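Local coordinates for protein gamma-glutamyltranspeptidase (Ggt) (Helicobacter pylori 26695, PDB 5BPK) that probably cleaves gamma-glutamyl bonds, such as that of glutathione, as an N-terminal nucleophile hydrolase, and passes the gamma-glutamyl group to water or an acceptor, at residues V160-A166 with G180-K186; H3-A7 with N165-V169. The contacts are given in a common frame with arbitrary orientation. Residue numbers count along the deposited sequence, not the author numbering.

Contact 1. Residues V160-A166 with G180-K186. With EDO (1,2-ethanediol), chain S; EDO (1,2-ethanediol), chain C; EDO (1,2-ethanediol), chain F.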
ATOM      1  N   VAL B 160      -1.584  -8.641 -14.463  1.00 11.61           N
ATOM      2  CA  VAL B 160      -1.467  -9.211 -13.136  1.00 11.69           C
ATOM      3  C   VAL B 160      -1.641  -8.148 -12.057  1.00  9.57           C
ATOM      4  O   VAL B 160      -1.235  -6.985 -12.217  1.00 12.61           O
ATOM      5  CB  VAL B 160      -0.147 -10.023 -12.933  1.00 12.01           C
ATOM      6  CG1 VAL B 160      -0.160 -11.265 -13.778  1.00 14.79           C
ATOM      7  CG2 VAL B 160       1.105  -9.163 -13.168  1.00 13.81           C
ATOM      8  N   MET B 161      -2.200  -8.593 -10.936  1.00 10.04           N
ATOM      9  CA  MET B 161      -2.596  -7.742  -9.842  1.00 11.51           C
ATOM     10  C   MET B 161      -1.711  -7.980  -8.634  1.00 11.13           C
ATOM     11  O   MET B 161      -1.657  -9.093  -8.128  1.00 11.17           O
ATOM     12  CB  MET B 161      -4.025  -8.078  -9.444  1.00 12.67           C
ATOM     13  CG  MET B 161      -5.068  -7.661 -10.441  1.00 12.17           C
ATOM     14  SD  MET B 161      -6.722  -8.097  -9.904  1.00 12.36           S
ATOM     15  CE  MET B 161      -6.738  -9.872 -10.242  1.00 13.57           C
ATOM     16  N   GLY B 162      -1.035  -6.936  -8.172  1.00 12.78           N
ATOM     17  CA  GLY B 162      -0.375  -6.964  -6.875  1.00 12.89           C
ATOM     18  C   GLY B 162       1.097  -7.301  -6.901  1.00 12.38           C
ATOM     19  O   GLY B 162       1.652  -7.716  -7.926  1.00 12.06           O
ATOM     20  N   ASP B 163       1.715  -7.153  -5.732  1.00 11.38           N
ATOM     21  CA  ASP B 163       3.119  -7.512  -5.529  1.00 10.52           C
ATOM     22  C   ASP B 163       3.310  -7.748  -4.031  1.00 11.77           C
ATOM     23  O   ASP B 163       3.713  -6.872  -3.278  1.00 11.24           O
ATOM     24  CB  ASP B 163       4.049  -6.424  -6.071  1.00 10.97           C
ATOM     25  CG  ASP B 163       5.521  -6.748  -5.863  1.00 11.31           C
ATOM     26  OD1 ASP B 163       5.839  -7.895  -5.487  1.00 16.05           O
ATOM     27  OD2 ASP B 163       6.353  -5.847  -6.056  1.00 13.63           O
ATOM     28  N   VAL B 164       2.953  -8.950  -3.615  1.00  9.94           N
ATOM     29  CA  VAL B 164       2.933  -9.327  -2.219  1.00 10.06           C
ATOM     30  C   VAL B 164       4.305  -9.790  -1.742  1.00 10.01           C
ATOM     31  O   VAL B 164       4.937 -10.637  -2.361  1.00 11.39           O
ATOM     32  CB  VAL B 164       1.923 -10.462  -1.984  1.00  8.84           C
ATOM     33  CG1 VAL B 164       1.953 -10.932  -0.508  1.00 10.91           C
ATOM     34  CG2 VAL B 164       0.513 -10.034  -2.406  1.00 11.12           C
ATOM     35  N   ASN B 165       4.756  -9.202  -0.639  1.00  9.99           N
ATOM     36  CA  ASN B 165       5.889  -9.696   0.104  1.00  9.46           C
ATOM     37  C   ASN B 165       5.336 -10.139   1.444  1.00  9.50           C
ATOM     38  O   ASN B 165       4.771  -9.329   2.183  1.00 10.81           O
ATOM     39  CB  ASN B 165       6.951  -8.611   0.222  1.00  9.94           C
ATOM     40  CG  ASN B 165       7.513  -8.244  -1.120  1.00 10.36           C
ATOM     41  OD1 ASN B 165       8.054  -9.106  -1.819  1.00 11.26           O
ATOM     42  ND2 ASN B 165       7.360  -6.980  -1.517  1.00 13.08           N
ATOM     43  N   ALA B 166       5.454 -11.430   1.726  1.00  9.33           N
ATOM     44  CA  ALA B 166       4.774 -12.029   2.857  1.00 10.14           C
ATOM     45  C   ALA B 166       5.671 -12.997   3.633  1.00 10.29           C
ATOM     46  O   ALA B 166       6.597 -13.599   3.074  1.00 11.87           O
ATOM     47  CB  ALA B 166       3.502 -12.719   2.394  1.00 12.47           C
ATOM     48  N   GLY B 180       9.215 -17.159   3.803  1.00 12.87           N
ATOM     49  CA  GLY B 180       8.908 -15.948   3.071  1.00 13.01           C
ATOM     50  C   GLY B 180       8.628 -16.164   1.605  1.00 11.32           C
ATOM     51  O   GLY B 180       9.069 -17.137   1.003  1.00 12.70           O
ATOM     52  N   SER B 181       7.888 -15.228   1.028  1.00 11.47           N
ATOM     53  CA  SER B 181       7.693 -15.205  -0.399  1.00 11.20           C
ATOM     54  C   SER B 181       7.639 -13.779  -0.916  1.00 10.50           C
ATOM     55  O   SER B 181       6.950 -12.914  -0.352  1.00 11.32           O
ATOM     56  CB  SER B 181       6.427 -15.964  -0.805  1.00 12.15           C
ATOM     57  OG  SER B 181       6.359 -16.101  -2.225  1.00 13.30           O
ATOM     58  N   THR B 182       8.388 -13.559  -1.990  1.00 11.83           N
ATOM     59  CA  THR B 182       8.185 -12.432  -2.871  1.00 10.43           C
ATOM     60  C   THR B 182       7.097 -12.828  -3.881  1.00 10.65           C
ATOM     61  O   THR B 182       6.542 -13.931  -3.828  1.00 11.83           O
ATOM     62  CB  THR B 182       9.484 -12.036  -3.578  1.00 11.64           C
ATOM     63  OG1 THR B 182       9.995 -13.158  -4.292  1.00 13.47           O
ATOM     64  CG2 THR B 182      10.528 -11.568  -2.564  1.00 13.34           C
ATOM     65  N   ASP B 183       6.773 -11.923  -4.789  1.00 10.78           N
ATOM     66  CA  ASP B 183       5.696 -12.160  -5.734  1.00 10.74           C
ATOM     67  C   ASP B 183       6.269 -12.299  -7.145  1.00 11.60           C
ATOM     68  O   ASP B 183       6.991 -11.410  -7.597  1.00 15.93           O
ATOM     69  CB  ASP B 183       4.708 -10.987  -5.675  1.00 10.88           C
ATOM     70  CG  ASP B 183       3.342 -11.315  -6.270  1.00  8.75           C
ATOM     71  OD1 ASP B 183       3.264 -12.012  -7.319  1.00 10.98           O
ATOM     72  OD2 ASP B 183       2.329 -10.867  -5.675  1.00 11.59           O
ATOM     73  N   PRO B 184       5.940 -13.402  -7.850  1.00 13.80           N
ATOM     74  CA  PRO B 184       6.424 -13.520  -9.230  1.00 15.49           C
ATOM     75  C   PRO B 184       5.993 -12.352 -10.135  1.00 15.84           C
ATOM     76  O   PRO B 184       6.640 -12.087 -11.146  1.00 19.01           O
ATOM     77  CB  PRO B 184       5.806 -14.844  -9.715  1.00 17.29           C
ATOM     78  CG  PRO B 184       4.790 -15.224  -8.726  1.00 18.91           C
ATOM     79  CD  PRO B 184       5.221 -14.617  -7.423  1.00 14.54           C
ATOM     80  N   ARG B 185       4.942 -11.633  -9.741  1.00 13.56           N
ATOM     81  CA  ARG B 185       4.402 -10.523 -10.544  1.00 14.21           C
ATOM     82  C   ARG B 185       5.258  -9.258 -10.521  1.00 18.06           C
ATOM     83  O   ARG B 185       5.041  -8.367 -11.324  1.00 20.46           O
ATOM     84  CB  ARG B 185       3.002 -10.156 -10.061  1.00 13.90           C
ATOM     85  CG  ARG B 185       1.988 -11.274 -10.150  1.00 10.89           C
ATOM     86  CD  ARG B 185       0.765 -10.954  -9.325  1.00 12.26           C
ATOM     87  NE  ARG B 185      -0.255 -11.995  -9.388  1.00 10.61           N
ATOM     88  CZ  ARG B 185      -0.225 -13.121  -8.686  1.00 12.29           C
ATOM     89  NH1 ARG B 185       0.793 -13.387  -7.876  1.00 11.54           N
ATOM     90  NH2 ARG B 185      -1.222 -13.988  -8.793  1.00 11.62           N
ATOM     91  N   LYS B 186       6.220  -9.194  -9.605  1.00 20.96           N
ATOM     92  CA  LYS B 186       7.019  -7.990  -9.376  1.00 25.32           C
ATOM     93  C   LYS B 186       7.527  -7.356 -10.680  1.00 29.01           C
ATOM     94  O   LYS B 186       7.368  -6.151 -10.875  1.00 30.97           O
ATOM     95  CB  LYS B 186       8.191  -8.306  -8.436  1.00 25.64           C
ATOM     96  CG  LYS B 186       8.978  -7.078  -7.939  1.00 29.01           C
ATOM     97  CD  LYS B 186      10.210  -6.750  -8.785  1.00 36.84           C
ATOM     98  CE  LYS B 186      11.381  -7.683  -8.506  1.00 39.52           C
ATOM     99  NZ  LYS B 186      12.510  -7.463  -9.463  1.00 44.81           N
TER
HETATM  100  C1  EDO S 705       9.176 -17.905  -3.993  1.00 17.18           C
HETATM  101  O1  EDO S 705       7.963 -17.159  -4.237  1.00 20.21           O
HETATM  102  C2  EDO S 705       9.801 -17.446  -2.682  1.00 16.00           C
HETATM  103  O2  EDO S 705      10.084 -16.045  -2.709  1.00 16.38           O
HETATM  104  C1  EDO C 709       0.644  -9.240 -17.411  1.00 33.93           C
HETATM  105  O1  EDO C 709       0.381  -8.315 -16.362  1.00 29.25           O
HETATM  106  C2  EDO C 709      -0.459 -10.283 -17.402  1.00 33.55           C
HETATM  107  O2  EDO C 709      -0.356 -11.144 -18.534  1.00 40.74           O
HETATM  108  C1  EDO F 402       7.402  -2.750 -10.010  1.00 37.87           C
HETATM  109  O1  EDO F 402       8.171  -3.368  -8.970  1.00 38.12           O
HETATM  110  C2  EDO F 402       8.243  -1.687 -10.708  1.00 37.76           C
HETATM  111  O2  EDO F 402       7.760  -0.357 -10.456  1.00 35.13           O
HETATM  112  O   HOH W   1       3.122  -6.255  -9.912  1.00 38.16           O
HETATM  113  O   HOH W   2       7.887  -9.180  -4.492  1.00 14.30           O
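Arg185 lays its aliphatic stem along residues 160-162: its CG is 3.7 Å from Val160 CB, its CD 3.3 Å from Met161 O and its CB 3.5 Å from Gly162 O. This overlap prolongs the open end of a beta hairpin, whose regular pairing stops at Ala166 and Ser181. These two form an antiparallel hydrogen-bonded pair, Ala166 N to Ser181 O at 3.0 Å and Ser181 N to Ala166 O at 2.9 Å. Past that pair, the carboxylate of Asp183 replaces a backbone acceptor: Val164 N donates to Asp183 OD2 (2.9 Å, N-H...O angle 174°). OD1 closes an Asx turn by accepting from Arg185 N (3.0 Å), and forms a salt bridge with Arg185 NH1 (2.9 Å). Arg123 and Glu136 extend the charge network through Asp183 and Arg185 respectively. Asp163 OD2 bonds Ser43 OG of the partner Ggt chain, and Asn165 ND2 bonds His3 O. Water 2 donates to Asp163 OD1 (2.6 Å) and Asn165 OD1 (2.7 Å) while accepting from Asp183 N at 3.0 Å.

Contact 2. Residues H3-A7 with N165-V169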
ATOM      1  N   HIS B   3       5.010  -2.762  -0.849  1.00  9.75           N
ATOM      2  CA  HIS B   3       4.799  -3.335   0.471  1.00  9.93           C
ATOM      3  C   HIS B   3       6.044  -4.086   0.930  1.00  8.93           C
ATOM      4  O   HIS B   3       6.660  -4.811   0.147  1.00  9.46           O
ATOM      5  CB  HIS B   3       3.616  -4.316   0.497  1.00 10.73           C
ATOM      6  CG  HIS B   3       3.381  -4.865   1.860  1.00 10.11           C
ATOM      7  ND1 HIS B   3       2.739  -4.134   2.830  1.00  9.49           N
ATOM      8  CD2 HIS B   3       3.828  -5.990   2.467  1.00  9.50           C
ATOM      9  CE1 HIS B   3       2.776  -4.798   3.970  1.00  9.95           C
ATOM     10  NE2 HIS B   3       3.423  -5.933   3.773  1.00 10.34           N
ATOM     11  N   TYR B   4       6.392  -3.945   2.204  1.00  7.61           N
ATOM     12  CA  TYR B   4       7.412  -4.805   2.792  1.00  8.93           C
ATOM     13  C   TYR B   4       7.014  -5.339   4.169  1.00  9.94           C
ATOM     14  O   TYR B   4       6.231  -4.730   4.873  1.00 10.08           O
ATOM     15  CB  TYR B   4       8.761  -4.097   2.785  1.00 10.18           C
ATOM     16  CG  TYR B   4       8.901  -2.801   3.559  1.00  9.92           C
ATOM     17  CD1 TYR B   4       8.684  -1.556   2.947  1.00  8.92           C
ATOM     18  CD2 TYR B   4       9.333  -2.811   4.878  1.00 10.10           C
ATOM     19  CE1 TYR B   4       8.856  -0.362   3.657  1.00  9.46           C
ATOM     20  CE2 TYR B   4       9.507  -1.623   5.600  1.00  9.74           C
ATOM     21  CZ  TYR B   4       9.293  -0.406   4.985  1.00 10.17           C
ATOM     22  OH  TYR B   4       9.491   0.749   5.711  1.00 10.52           O
ATOM     23  N   SER B   5       7.562  -6.506   4.505  1.00  9.15           N
ATOM     24  CA  SER B   5       7.165  -7.289   5.649  1.00 10.25           C
ATOM     25  C   SER B   5       8.412  -7.720   6.409  1.00  8.80           C
ATOM     26  O   SER B   5       9.382  -8.194   5.794  1.00  9.94           O
ATOM     27  CB  SER B   5       6.386  -8.527   5.196  1.00 11.09           C
ATOM     28  OG  SER B   5       5.128  -8.184   4.605  1.00 10.59           O
ATOM     29  N   VAL B   6       8.364  -7.599   7.736  1.00  9.61           N
ATOM     30  CA  VAL B   6       9.492  -7.954   8.584  1.00 10.59           C
ATOM     31  C   VAL B   6       8.998  -8.719   9.810  1.00 10.69           C
ATOM     32  O   VAL B   6       8.005  -8.343  10.422  1.00 11.01           O
ATOM     33  CB  VAL B   6      10.289  -6.706   9.081  1.00 11.44           C
ATOM     34  CG1 VAL B   6      11.587  -7.139   9.755  1.00 12.37           C
ATOM     35  CG2 VAL B   6      10.571  -5.710   7.932  1.00 10.89           C
ATOM     36  N   ALA B   7       9.716  -9.773  10.176  1.00 11.72           N
ATOM     37  CA  ALA B   7       9.453 -10.484  11.429  1.00  9.51           C
ATOM     38  C   ALA B   7      10.782 -10.893  12.043  1.00 11.17           C
ATOM     39  O   ALA B   7      11.644 -11.428  11.328  1.00 11.68           O
ATOM     40  CB  ALA B   7       8.565 -11.694  11.191  1.00 11.45           C
ATOM     41  N   ASN B 165       4.756  -9.202  -0.639  1.00  9.99           N
ATOM     42  CA  ASN B 165       5.889  -9.696   0.104  1.00  9.46           C
ATOM     43  C   ASN B 165       5.336 -10.139   1.444  1.00  9.50           C
ATOM     44  O   ASN B 165       4.771  -9.329   2.183  1.00 10.81           O
ATOM     45  CB  ASN B 165       6.951  -8.611   0.222  1.00  9.94           C
ATOM     46  CG  ASN B 165       7.513  -8.244  -1.120  1.00 10.36           C
ATOM     47  OD1 ASN B 165       8.054  -9.106  -1.819  1.00 11.26           O
ATOM     48  ND2 ASN B 165       7.360  -6.980  -1.517  1.00 13.08           N
ATOM     49  N   ALA B 166       5.454 -11.430   1.726  1.00  9.33           N
ATOM     50  CA  ALA B 166       4.774 -12.029   2.857  1.00 10.14           C
ATOM     51  C   ALA B 166       5.671 -12.997   3.633  1.00 10.29           C
ATOM     52  O   ALA B 166       6.597 -13.599   3.074  1.00 11.87           O
ATOM     53  CB  ALA B 166       3.502 -12.719   2.394  1.00 12.47           C
ATOM     54  N   ILE B 167       5.383 -13.119   4.925  1.00 11.25           N
ATOM     55  CA  ILE B 167       6.097 -14.015   5.832  1.00 11.01           C
ATOM     56  C   ILE B 167       5.094 -14.866   6.585  1.00 12.23           C
ATOM     57  O   ILE B 167       4.044 -14.363   7.006  1.00 12.56           O
ATOM     58  CB  ILE B 167       6.957 -13.242   6.865  1.00 11.29           C
ATOM     59  CG1 ILE B 167       8.022 -12.396   6.178  1.00 12.68           C
ATOM     60  CG2 ILE B 167       7.597 -14.202   7.866  1.00 13.86           C
ATOM     61  CD1 ILE B 167       8.677 -11.338   7.097  1.00 13.79           C
ATOM     62  N   GLN B 168       5.397 -16.161   6.697  1.00 11.32           N
ATOM     63  CA  GLN B 168       4.683 -17.052   7.588  1.00 12.26           C
ATOM     64  C   GLN B 168       5.644 -17.518   8.678  1.00 13.05           C
ATOM     65  O   GLN B 168       6.795 -17.883   8.399  1.00 13.82           O
ATOM     66  CB  GLN B 168       4.093 -18.244   6.829  1.00 12.50           C
ATOM     67  CG  GLN B 168       3.288 -19.206   7.686  1.00 13.24           C
ATOM     68  CD  GLN B 168       2.776 -20.404   6.915  1.00 15.92           C
ATOM     69  OE1 GLN B 168       3.532 -21.070   6.210  1.00 22.23           O
ATOM     70  NE2 GLN B 168       1.497 -20.699   7.065  1.00 18.41           N
ATOM     71  N   VAL B 169       5.155 -17.528   9.916  1.00 12.19           N
ATOM     72  CA  VAL B 169       5.968 -17.933  11.060  1.00 12.00           C
ATOM     73  C   VAL B 169       5.306 -19.140  11.722  1.00 15.08           C
ATOM     74  O   VAL B 169       4.105 -19.119  12.032  1.00 16.28           O
ATOM     75  CB  VAL B 169       6.143 -16.798  12.079  1.00 14.50           C
ATOM     76  CG1 VAL B 169       7.047 -17.233  13.214  1.00 17.06           C
ATOM     77  CG2 VAL B 169       6.705 -15.560  11.404  1.00 15.32           C
TER
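Two hydrogen bonds join strand 3-7 to 165-169, and each involves a side chain rather than a pair of backbone groups. Asn165 ND2 donates to His3 O at 2.8 Å and 160°, and Ser5 OG donates to Asn165 O at 2.7 Å. Ser5 OG also accepts from His3 NE2 (2.9 Å), while ND1 of the same ring is held by Thr17, so the imidazole is fixed at both nitrogens. The absence of backbone pairing fits the topology: strands 2-8 and 166-171 belong to different sheets, which face each other as the two central layers of the alpha-beta-beta-alpha sandwich of Ntn-hydrolases. The short segments run in the same sense at 22°, with axes as close as 6.7 Å, a separation suited to the small Ser5 and Ala7 side chains between them. Van der Waals contacts with the backbone put Ile167 CD1 3.5 Å from Ser5 O and 3.6 Å from Ala7 N. Apolar side chains meet where Ala7 CB lies 4.1 Å from Ile167 CD1 and 4.3 Å from Val169 CG2. On the first sheet, Ser5, Val6 and Ala7 pair with an antiparallel strand of the partner Ggt chain, and Leu39 of that chain packs on Ile167.

In the fold
Contacts 1 and 2, their centres 11 Å apart, share Asn165 and Ala166, where the 160-166 loop enters strand 166-171. Contact 1 joins strands 166-171 and 176-181 at their ends, and the loops beyond them, whereas contact 2 crosses to the second sheet; alternation along the strand turns Asn165 and Ile167 toward 3-7 and Ala166 to the opposite face. Ser43 of the partner Ggt chain hydrogen-bonds to both Asp163 and Asn165, so the interface reaches both contacts. The bound 4UD inhibitor lies off to one end: the His3 side chain is about 8 Å from it. Its pocket includes Thr1, two residues before His3 and probably the nucleophile, as in other Ntn-hydrolases.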